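Local coordinates for phosphodiesterase (Salpingoeca rosetta, PDB 7D7P), which belongs to the cyclic nucleotide phosphodiesterase family of the HD clan, is built almost wholly of helices and loops, and carries bound zinc and magnesium ions, at residues G152-S161 against Q285-P295; P264-S275 against L337-W348. All coordinates share one frame; numbering follows the deposited sequence.

Interaction 1 of 2, residues G152-S161 against Q285-P295; sequences GLTNAFHINS and QVELEAKMNLP. With EDO (1,2-ethanediol), chain F.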
loop_
_atom_site.group_PDB
_atom_site.type_symbol
_atom_site.label_atom_id
_atom_site.label_comp_id
_atom_site.label_asym_id
_atom_site.label_seq_id
_atom_site.Cartn_x
_atom_site.Cartn_y
_atom_site.Cartn_z
ATOM N N GLY A 152 -22.902 14.544 12.006
ATOM C CA GLY A 152 -22.689 13.509 11.015
ATOM C C GLY A 152 -22.474 14.007 9.605
ATOM O O GLY A 152 -22.603 13.227 8.657
ATOM N N LEU A 153 -22.152 15.286 9.437
ATOM C CA LEU A 153 -21.890 15.871 8.131
ATOM C C LEU A 153 -20.485 16.457 8.111
ATOM O O LEU A 153 -19.997 16.972 9.120
ATOM C CB LEU A 153 -22.924 16.952 7.791
ATOM C CG LEU A 153 -24.380 16.479 7.797
ATOM C CD1 LEU A 153 -25.338 17.654 7.818
ATOM C CD2 LEU A 153 -24.659 15.571 6.604
ATOM N N THR A 154 -19.837 16.375 6.955
ATOM C CA THR A 154 -18.446 16.777 6.827
ATOM C C THR A 154 -18.327 18.271 6.519
ATOM O O THR A 154 -19.313 18.967 6.262
ATOM C CB THR A 154 -17.753 15.953 5.740
ATOM O OG1 THR A 154 -16.336 16.143 5.826
ATOM C CG2 THR A 154 -18.225 16.385 4.369
ATOM N N ASN A 155 -17.085 18.761 6.551
ATOM C CA ASN A 155 -16.827 20.166 6.249
ATOM C C ASN A 155 -17.217 20.509 4.819
ATOM O O ASN A 155 -17.690 21.621 4.547
ATOM C CB ASN A 155 -15.352 20.493 6.479
ATOM C CG ASN A 155 -15.048 20.832 7.924
ATOM O OD1 ASN A 155 -15.897 21.362 8.640
ATOM N ND2 ASN A 155 -13.821 20.556 8.351
ATOM N N ALA A 156 -17.010 19.575 3.887
ATOM C CA ALA A 156 -17.362 19.821 2.492
ATOM C C ALA A 156 -18.854 20.088 2.338
ATOM O O ALA A 156 -19.261 20.910 1.510
ATOM C CB ALA A 156 -16.934 18.636 1.627
ATOM N N PHE A 157 -19.685 19.408 3.133
ATOM C CA PHE A 157 -21.121 19.664 3.081
ATOM C C PHE A 157 -21.435 21.099 3.484
ATOM O O PHE A 157 -22.236 21.777 2.832
ATOM C CB PHE A 157 -21.876 18.684 3.983
ATOM C CG PHE A 157 -23.334 19.014 4.127
ATOM C CD1 PHE A 157 -24.255 18.550 3.202
ATOM C CD2 PHE A 157 -23.782 19.810 5.168
ATOM C CE1 PHE A 157 -25.594 18.864 3.322
ATOM C CE2 PHE A 157 -25.117 20.129 5.291
ATOM C CZ PHE A 157 -26.025 19.656 4.369
ATOM N N HIS A 158 -20.822 21.573 4.572
ATOM C CA HIS A 158 -21.088 22.932 5.030
ATOM C C HIS A 158 -20.657 23.958 3.992
ATOM O O HIS A 158 -21.393 24.910 3.708
ATOM C CB HIS A 158 -20.384 23.185 6.363
ATOM C CG HIS A 158 -21.073 22.552 7.530
ATOM N ND1 HIS A 158 -22.151 23.136 8.161
ATOM C CD2 HIS A 158 -20.853 21.380 8.168
ATOM C CE1 HIS A 158 -22.559 22.354 9.143
ATOM N NE2 HIS A 158 -21.787 21.282 9.169
ATOM N N ILE A 159 -19.472 23.775 3.408
ATOM C CA ILE A 159 -18.979 24.720 2.410
ATOM C C ILE A 159 -19.845 24.682 1.155
ATOM O O ILE A 159 -20.223 25.731 0.618
ATOM C CB ILE A 159 -17.500 24.429 2.096
ATOM C CG1 ILE A 159 -16.648 24.602 3.357
ATOM C CG2 ILE A 159 -16.996 25.338 0.983
ATOM C CD1 ILE A 159 -15.201 24.195 3.180
ATOM N N ASN A 160 -20.184 23.481 0.676
ATOM C CA ASN A 160 -20.970 23.369 -0.552
ATOM C C ASN A 160 -22.395 23.869 -0.352
ATOM O O ASN A 160 -22.972 24.487 -1.255
ATOM C CB ASN A 160 -20.978 21.921 -1.048
ATOM C CG ASN A 160 -19.637 21.487 -1.612
ATOM O OD1 ASN A 160 -18.768 22.314 -1.884
ATOM N ND2 ASN A 160 -19.466 20.182 -1.794
ATOM N N SER A 161 -22.985 23.612 0.817
ATOM C CA SER A 161 -24.341 24.072 1.093
ATOM C C SER A 161 -24.391 25.514 1.575
ATOM O O SER A 161 -25.492 26.042 1.771
ATOM C CB SER A 161 -25.009 23.171 2.137
ATOM O OG SER A 161 -24.479 23.404 3.432
ATOM N N GLN A 285 -25.298 11.440 4.499
ATOM C CA GLN A 285 -24.907 12.725 3.926
ATOM C C GLN A 285 -25.174 12.763 2.426
ATOM O O GLN A 285 -25.708 13.750 1.907
ATOM C CB GLN A 285 -23.431 13.014 4.212
ATOM C CG GLN A 285 -22.943 14.290 3.545
ATOM C CD GLN A 285 -21.508 14.636 3.889
ATOM O OE1 GLN A 285 -21.069 14.474 5.030
ATOM N NE2 GLN A 285 -20.769 15.125 2.899
ATOM N N VAL A 286 -24.794 11.698 1.714
ATOM C CA VAL A 286 -25.056 11.614 0.278
ATOM C C VAL A 286 -26.551 11.716 0.002
ATOM O O VAL A 286 -26.981 12.363 -0.960
ATOM C CB VAL A 286 -24.458 10.313 -0.293
ATOM C CG1 VAL A 286 -25.106 9.948 -1.625
ATOM C CG2 VAL A 286 -22.958 10.452 -0.454
ATOM N N GLU A 287 -27.366 11.086 0.851
ATOM C CA GLU A 287 -28.815 11.184 0.705
ATOM C C GLU A 287 -29.294 12.614 0.929
ATOM O O GLU A 287 -30.174 13.102 0.209
ATOM C CB GLU A 287 -29.489 10.210 1.675
ATOM C CG GLU A 287 -30.847 10.639 2.200
ATOM C CD GLU A 287 -31.377 9.685 3.258
ATOM O OE1 GLU A 287 -31.226 8.456 3.086
ATOM O OE2 GLU A 287 -31.938 10.164 4.267
ATOM N N LEU A 288 -28.716 13.309 1.912
ATOM C CA LEU A 288 -29.075 14.706 2.137
ATOM C C LEU A 288 -28.551 15.606 1.026
ATOM O O LEU A 288 -29.212 16.587 0.663
ATOM C CB LEU A 288 -28.545 15.178 3.493
ATOM C CG LEU A 288 -28.857 16.624 3.896
ATOM C CD1 LEU A 288 -30.358 16.847 3.973
ATOM C CD2 LEU A 288 -28.198 16.974 5.221
ATOM N N GLU A 289 -27.378 15.292 0.470
ATOM C CA GLU A 289 -26.804 16.137 -0.572
ATOM C C GLU A 289 -27.596 16.031 -1.871
ATOM O O GLU A 289 -27.729 17.017 -2.606
ATOM C CB GLU A 289 -25.336 15.770 -0.798
ATOM C CG GLU A 289 -24.388 16.360 0.243
ATOM C CD GLU A 289 -23.002 15.728 0.222
ATOM O OE1 GLU A 289 -22.840 14.641 -0.373
ATOM O OE2 GLU A 289 -22.073 16.321 0.807
ATOM N N ALA A 290 -28.129 14.844 -2.170
ATOM C CA ALA A 290 -28.960 14.689 -3.361
ATOM C C ALA A 290 -30.271 15.454 -3.222
ATOM O O ALA A 290 -30.737 16.077 -4.182
ATOM C CB ALA A 290 -29.223 13.207 -3.628
ATOM N N LYS A 291 -30.873 15.430 -2.030
ATOM C CA LYS A 291 -32.100 16.180 -1.791
ATOM C C LYS A 291 -31.880 17.686 -1.854
ATOM O O LYS A 291 -32.838 18.429 -2.098
ATOM C CB LYS A 291 -32.692 15.802 -0.433
ATOM N N MET A 292 -30.652 18.152 -1.636
ATOM C CA MET A 292 -30.331 19.573 -1.685
ATOM C C MET A 292 -29.636 19.978 -2.977
ATOM O O MET A 292 -29.245 21.142 -3.112
ATOM C CB MET A 292 -29.458 19.957 -0.485
ATOM C CG MET A 292 -30.211 19.994 0.826
ATOM S SD MET A 292 -29.178 20.509 2.209
ATOM C CE MET A 292 -30.420 20.704 3.485
ATOM N N ASN A 293 -29.480 19.047 -3.923
ATOM C CA ASN A 293 -28.820 19.304 -5.204
ATOM C C ASN A 293 -27.372 19.750 -4.998
ATOM O O ASN A 293 -26.917 20.751 -5.553
ATOM C CB ASN A 293 -29.603 20.325 -6.034
ATOM C CG ASN A 293 -29.182 20.336 -7.490
ATOM O OD1 ASN A 293 -28.632 19.358 -7.994
ATOM N ND2 ASN A 293 -29.437 21.446 -8.174
ATOM N N LEU A 294 -26.644 18.984 -4.189
ATOM C CA LEU A 294 -25.247 19.252 -3.894
ATOM C C LEU A 294 -24.372 18.124 -4.427
ATOM O O LEU A 294 -24.816 16.973 -4.496
ATOM C CB LEU A 294 -25.021 19.395 -2.383
ATOM C CG LEU A 294 -25.689 20.575 -1.677
ATOM C CD1 LEU A 294 -25.534 20.438 -0.170
ATOM C CD2 LEU A 294 -25.104 21.891 -2.163
ATOM N N PRO A 295 -23.129 18.417 -4.808
ATOM C CA PRO A 295 -22.226 17.348 -5.242
ATOM C C PRO A 295 -21.893 16.404 -4.096
ATOM O O PRO A 295 -21.907 16.782 -2.921
ATOM C CB PRO A 295 -20.980 18.103 -5.716
ATOM C CG PRO A 295 -21.009 19.381 -4.944
ATOM C CD PRO A 295 -22.465 19.733 -4.807
HETATM C C1 EDO F . -22.269 18.538 10.867
HETATM O O1 EDO F . -21.327 17.631 11.451
HETATM C C2 EDO F . -22.596 19.667 11.837
HETATM O O2 EDO F . -23.716 20.406 11.338
HETATM O O HOH W 1 -20.650 12.210 6.744
HETATM O O HOH W 2 -21.614 18.471 -0.899
#
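F157 reaches from helix 155-161 onto an apolar patch made by L288, M292 and L294. With CG anti to the backbone N (chi1 172°), the ring swings toward the other helix; it crosses these three side chains at about a right angle. L288 CD2 meets F157 CZ at 3.6 Å, and M292 SD adds an oblique Met-aromatic contact. E289 slides past in the opposite direction, its CG in the ring plane 3.7 Å from F157 CD1. L153 CG lies above one face of the ring and S161 OG, bonded to F157 O, above the opposite one, each toward the rim.

Beside this apolar core, Q285 stretches out (chi1 and chi2 both 176°) and puts its amide to two uses. OE1 accepts a hydrogen bond from T154 N at 3.0 Å, the donor lying above the carbonyl plane, while NE2 gives a 2.7 Å bond to E289 OE2. An amide suits this place because it both donates and accepts. One water joins Q285 OE1 to G152 O. O1 of a 1,2-ethanediol, probably from the crystallisation liquor, bonds to L153 N and L153 O.

Helix segments 155-161 and 285-291 run nearly parallel, 7° apart with axes 11.5 Å from each other. N155 and H158 turn instead to helix 174-187.

Interaction 2 of 2, residues P264-S275 against L337-W348; sequences PIKPFESNKRWS and LLDTIDANLAEW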
loop_
_atom_site.group_PDB
_atom_site.type_symbol
_atom_site.label_atom_id
_atom_site.label_comp_id
_atom_site.label_asym_id
_atom_site.label_seq_id
_atom_site.Cartn_x
_atom_site.Cartn_y
_atom_site.Cartn_z
ATOM N N PRO A 264 -8.417 1.987 13.257
ATOM C CA PRO A 264 -7.492 0.936 12.808
ATOM C C PRO A 264 -6.517 0.446 13.867
ATOM O O PRO A 264 -5.798 -0.528 13.606
ATOM C CB PRO A 264 -6.732 1.605 11.645
ATOM C CG PRO A 264 -7.456 2.893 11.370
ATOM C CD PRO A 264 -8.056 3.289 12.671
ATOM N N ILE A 265 -6.453 1.070 15.039
ATOM C CA ILE A 265 -5.521 0.649 16.078
ATOM C C ILE A 265 -6.241 -0.086 17.209
ATOM O O ILE A 265 -5.683 -0.259 18.289
ATOM C CB ILE A 265 -4.696 1.832 16.609
ATOM C CG1 ILE A 265 -5.601 2.912 17.204
ATOM C CG2 ILE A 265 -3.822 2.411 15.506
ATOM C CD1 ILE A 265 -4.838 4.098 17.759
ATOM N N LYS A 266 -7.465 -0.528 16.968
ATOM C CA LYS A 266 -8.259 -1.307 17.901
ATOM C C LYS A 266 -8.442 -2.731 17.383
ATOM O O LYS A 266 -8.164 -3.019 16.212
ATOM C CB LYS A 266 -9.623 -0.638 18.112
ATOM C CG LYS A 266 -9.562 0.662 18.900
ATOM C CD LYS A 266 -9.180 0.413 20.347
ATOM C CE LYS A 266 -9.148 1.709 21.146
ATOM N NZ LYS A 266 -8.910 1.445 22.596
ATOM N N PRO A 267 -8.888 -3.661 18.233
ATOM C CA PRO A 267 -9.202 -5.012 17.745
ATOM C C PRO A 267 -10.212 -4.961 16.606
ATOM O O PRO A 267 -11.012 -4.027 16.503
ATOM C CB PRO A 267 -9.776 -5.711 18.981
ATOM C CG PRO A 267 -9.130 -5.010 20.126
ATOM C CD PRO A 267 -8.980 -3.574 19.702
ATOM N N PHE A 268 -10.171 -5.984 15.744
ATOM C CA PHE A 268 -10.906 -5.907 14.482
ATOM C C PHE A 268 -12.406 -5.771 14.704
ATOM O O PHE A 268 -13.087 -5.071 13.944
ATOM C CB PHE A 268 -10.621 -7.123 13.603
ATOM C CG PHE A 268 -11.347 -7.080 12.287
ATOM C CD1 PHE A 268 -10.915 -6.240 11.273
ATOM C CD2 PHE A 268 -12.478 -7.852 12.075
ATOM C CE1 PHE A 268 -11.587 -6.181 10.063
ATOM C CE2 PHE A 268 -13.155 -7.800 10.865
ATOM C CZ PHE A 268 -12.708 -6.964 9.860
ATOM N N GLU A 269 -12.945 -6.439 15.726
ATOM C CA GLU A 269 -14.365 -6.279 16.021
ATOM C C GLU A 269 -14.695 -4.826 16.337
ATOM O O GLU A 269 -15.756 -4.323 15.953
ATOM C CB GLU A 269 -14.780 -7.188 17.177
ATOM C CG GLU A 269 -16.288 -7.256 17.378
ATOM C CD GLU A 269 -16.695 -8.240 18.457
ATOM O OE1 GLU A 269 -16.626 -7.877 19.651
ATOM O OE2 GLU A 269 -17.087 -9.374 18.110
ATOM N N SER A 270 -13.788 -4.132 17.031
ATOM C CA SER A 270 -13.968 -2.702 17.260
ATOM C C SER A 270 -13.781 -1.913 15.970
ATOM O O SER A 270 -14.532 -0.967 15.699
ATOM C CB SER A 270 -12.997 -2.222 18.343
ATOM O OG SER A 270 -12.927 -0.807 18.382
ATOM N N ASN A 271 -12.788 -2.296 15.159
ATOM C CA ASN A 271 -12.565 -1.638 13.875
ATOM C C ASN A 271 -13.805 -1.718 12.991
ATOM O O ASN A 271 -14.199 -0.723 12.370
ATOM C CB ASN A 271 -11.359 -2.271 13.174
ATOM C CG ASN A 271 -10.846 -1.444 11.997
ATOM O OD1 ASN A 271 -9.854 -1.807 11.358
ATOM N ND2 ASN A 271 -11.514 -0.336 11.706
ATOM N N LYS A 272 -14.444 -2.889 12.936
ATOM C CA LYS A 272 -15.553 -3.088 12.009
ATOM C C LYS A 272 -16.815 -2.364 12.466
ATOM O O LYS A 272 -17.528 -1.777 11.643
ATOM C CB LYS A 272 -15.828 -4.582 11.838
ATOM C CG LYS A 272 -16.796 -4.901 10.713
ATOM C CD LYS A 272 -17.173 -6.374 10.709
ATOM C CE LYS A 272 -17.857 -6.754 9.409
ATOM N NZ LYS A 272 -18.929 -5.783 9.053
ATOM N N ARG A 273 -17.119 -2.403 13.766
ATOM C CA ARG A 273 -18.350 -1.784 14.251
ATOM C C ARG A 273 -18.317 -0.269 14.087
ATOM O O ARG A 273 -19.317 0.340 13.692
ATOM C CB ARG A 273 -18.588 -2.153 15.716
ATOM C CG ARG A 273 -18.934 -3.615 15.942
ATOM C CD ARG A 273 -18.944 -3.958 17.423
ATOM N NE ARG A 273 -20.097 -3.390 18.114
ATOM C CZ ARG A 273 -20.266 -3.414 19.433
ATOM N NH1 ARG A 273 -19.350 -3.975 20.213
ATOM N NH2 ARG A 273 -21.349 -2.874 19.975
ATOM N N TRP A 274 -17.179 0.357 14.391
ATOM C CA TRP A 274 -17.084 1.807 14.260
ATOM C C TRP A 274 -17.031 2.229 12.797
ATOM O O TRP A 274 -17.617 3.251 12.420
ATOM C CB TRP A 274 -15.860 2.323 15.014
ATOM C CG TRP A 274 -16.043 2.378 16.498
ATOM C CD1 TRP A 274 -15.623 1.453 17.410
ATOM C CD2 TRP A 274 -16.693 3.415 17.245
ATOM N NE1 TRP A 274 -15.969 1.851 18.681
ATOM C CE2 TRP A 274 -16.627 3.051 18.607
ATOM C CE3 TRP A 274 -17.322 4.614 16.897
ATOM C CZ2 TRP A 274 -17.167 3.843 19.619
ATOM C CZ3 TRP A 274 -17.860 5.400 17.906
ATOM C CH2 TRP A 274 -17.779 5.011 19.249
ATOM N N SER A 275 -16.334 1.457 11.958
ATOM C CA SER A 275 -16.273 1.784 10.535
ATOM C C SER A 275 -17.645 1.670 9.882
ATOM O O SER A 275 -17.995 2.477 9.014
ATOM C CB SER A 275 -15.268 0.878 9.825
ATOM O OG SER A 275 -13.938 1.243 10.149
ATOM N N LEU A 337 1.586 -0.570 17.452
ATOM C CA LEU A 337 0.360 -0.209 16.749
ATOM C C LEU A 337 0.424 -0.586 15.275
ATOM O O LEU A 337 -0.616 -0.853 14.661
ATOM C CB LEU A 337 0.090 1.289 16.900
ATOM C CG LEU A 337 -0.101 1.775 18.338
ATOM C CD1 LEU A 337 0.019 3.289 18.427
ATOM C CD2 LEU A 337 -1.441 1.300 18.882
ATOM N N LEU A 338 1.625 -0.605 14.689
ATOM C CA LEU A 338 1.760 -1.013 13.295
ATOM C C LEU A 338 1.367 -2.471 13.100
ATOM O O LEU A 338 0.840 -2.836 12.042
ATOM C CB LEU A 338 3.192 -0.775 12.812
ATOM C CG LEU A 338 3.572 0.681 12.533
ATOM C CD1 LEU A 338 5.061 0.811 12.259
ATOM C CD2 LEU A 338 2.764 1.227 11.367
ATOM N N ASP A 339 1.615 -3.318 14.104
ATOM C CA ASP A 339 1.176 -4.707 14.030
ATOM C C ASP A 339 -0.338 -4.823 14.152
ATOM O O ASP A 339 -0.940 -5.711 13.539
ATOM C CB ASP A 339 1.861 -5.537 15.115
ATOM C CG ASP A 339 3.371 -5.575 14.955
ATOM O OD1 ASP A 339 3.850 -5.526 13.802
ATOM O OD2 ASP A 339 4.079 -5.653 15.981
ATOM N N THR A 340 -0.968 -3.948 14.942
ATOM C CA THR A 340 -2.426 -3.925 14.994
ATOM C C THR A 340 -3.011 -3.443 13.673
ATOM O O THR A 340 -3.984 -4.017 13.170
ATOM C CB THR A 340 -2.901 -3.034 16.144
ATOM O OG1 THR A 340 -2.391 -3.537 17.386
ATOM C CG2 THR A 340 -4.420 -3.004 16.202
ATOM N N ILE A 341 -2.424 -2.395 13.094
ATOM C CA ILE A 341 -2.892 -1.885 11.809
ATOM C C ILE A 341 -2.780 -2.959 10.733
ATOM O O ILE A 341 -3.690 -3.133 9.913
ATOM C CB ILE A 341 -2.109 -0.610 11.435
ATOM C CG1 ILE A 341 -2.541 0.561 12.322
ATOM C CG2 ILE A 341 -2.294 -0.269 9.964
ATOM C CD1 ILE A 341 -1.549 1.700 12.355
ATOM N N ASP A 342 -1.676 -3.710 10.730
ATOM C CA ASP A 342 -1.485 -4.740 9.712
ATOM C C ASP A 342 -2.477 -5.885 9.877
ATOM O O ASP A 342 -3.015 -6.393 8.885
ATOM C CB ASP A 342 -0.048 -5.261 9.757
ATOM C CG ASP A 342 0.943 -4.285 9.152
ATOM O OD1 ASP A 342 0.500 -3.320 8.493
ATOM O OD2 ASP A 342 2.164 -4.477 9.340
ATOM N N ALA A 343 -2.733 -6.308 11.118
ATOM C CA ALA A 343 -3.705 -7.373 11.347
ATOM C C ALA A 343 -5.091 -6.973 10.853
ATOM O O ALA A 343 -5.787 -7.775 10.219
ATOM C CB ALA A 343 -3.747 -7.739 12.832
ATOM N N ASN A 344 -5.507 -5.734 11.130
ATOM C CA ASN A 344 -6.789 -5.256 10.618
ATOM C C ASN A 344 -6.765 -5.132 9.099
ATOM O O ASN A 344 -7.744 -5.476 8.427
ATOM C CB ASN A 344 -7.146 -3.913 11.257
ATOM C CG ASN A 344 -7.483 -4.038 12.731
ATOM O OD1 ASN A 344 -7.985 -5.068 13.181
ATOM N ND2 ASN A 344 -7.219 -2.979 13.490
ATOM N N LEU A 345 -5.656 -4.637 8.541
ATOM C CA LEU A 345 -5.540 -4.539 7.090
ATOM C C LEU A 345 -5.648 -5.910 6.432
ATOM O O LEU A 345 -6.319 -6.064 5.405
ATOM C CB LEU A 345 -4.219 -3.867 6.716
ATOM C CG LEU A 345 -3.939 -3.706 5.221
ATOM C CD1 LEU A 345 -5.034 -2.887 4.551
ATOM C CD2 LEU A 345 -2.574 -3.071 5.002
ATOM N N ALA A 346 -4.996 -6.921 7.014
ATOM C CA ALA A 346 -5.095 -8.273 6.475
ATOM C C ALA A 346 -6.514 -8.816 6.580
ATOM O O ALA A 346 -6.950 -9.584 5.714
ATOM C CB ALA A 346 -4.118 -9.201 7.198
ATOM N N GLU A 347 -7.248 -8.427 7.624
ATOM C CA GLU A 347 -8.623 -8.892 7.769
ATOM C C GLU A 347 -9.533 -8.257 6.725
ATOM O O GLU A 347 -10.351 -8.947 6.104
ATOM C CB GLU A 347 -9.130 -8.595 9.180
ATOM C CG GLU A 347 -10.226 -9.533 9.650
ATOM C CD GLU A 347 -9.686 -10.881 10.087
ATOM O OE1 GLU A 347 -8.924 -10.927 11.079
ATOM O OE2 GLU A 347 -10.020 -11.892 9.436
ATOM N N TRP A 348 -9.407 -6.944 6.514
ATOM C CA TRP A 348 -10.231 -6.279 5.508
ATOM C C TRP A 348 -9.946 -6.826 4.113
ATOM O O TRP A 348 -10.861 -6.959 3.291
ATOM C CB TRP A 348 -9.996 -4.769 5.546
ATOM C CG TRP A 348 -10.576 -4.079 6.754
ATOM C CD1 TRP A 348 -9.886 -3.428 7.737
ATOM C CD2 TRP A 348 -11.964 -3.967 7.098
ATOM N NE1 TRP A 348 -10.757 -2.919 8.672
ATOM C CE2 TRP A 348 -12.038 -3.235 8.302
ATOM C CE3 TRP A 348 -13.149 -4.414 6.508
ATOM C CZ2 TRP A 348 -13.250 -2.942 8.926
ATOM C CZ3 TRP A 348 -14.353 -4.119 7.127
ATOM C CH2 TRP A 348 -14.393 -3.391 8.324
HETATM O O HOH W 3 -7.264 -7.081 15.343
#
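Helix 268-275 crosses helix 337-348 at -64°, with axes 10.4 Å apart at their closest, and the turn leading into it, P264 to P267, lies along the earlier part of the second helix. N344 grips that turn. Asparagine suits the place because ND2 carries two N-H groups, enough for two carbonyls: it donates to P264 O at 2.8 Å and to K266 O at 2.9 Å. Both acceptors lie close to the amide plane, so the two bonds fix the amide's rotation. K266 O is met almost head-on (C=O...N 165°), whereas P264 O is approached from above its carbonyl plane. N344 OD1, at the edge of the F268 ring, accepts a hydrogen bond from a water.

F268 points from its helix onto the second one, where its flat ring offers both a face and an edge. E347, bent at chi2 (78°), lays CG over the ring centre, 3.4 Å from the centroid, in a CH-pi contact. The ring's edge faces W348 in a T-shaped stack, with F268 CE1 3.5 Å from W348 CE2. The indole NE1 donates to N271 OD1 at 3.0 Å, from above that carbonyl plane, so the tryptophan serves as both aromatic face and donor. Back in the turn, I265 CG2 lies 3.9 Å from I341 CG1, and I265 also meets L337.

Helix 305-330 adjoins both segments, touching I341 and L345 on one and S275 on the other, while K266 and W274 pack on helix 109-126.

How the interactions relate
Helix 268-291 takes part in both contacts: its first turns cross helix 336-359 in interaction 2, and its last turns lie alongside helix 155-161 in interaction 1. The centres are 29 Å apart and the nearest atoms about 12 Å, so the two are joined through the helix and do not touch. Along the chain their segments alternate. Neither contact supplies a ligand of the zinc site of H111, H146, D147 and D260, though both lie near it: the side chain of P264 is about 11 Å from the zinc ion and that of T154 about 9 Å from the magnesium ion. Interaction 2 is buried, whereas interaction 1 is partly buried and lies farther from the chain's centre, 23 Å against 16 Å.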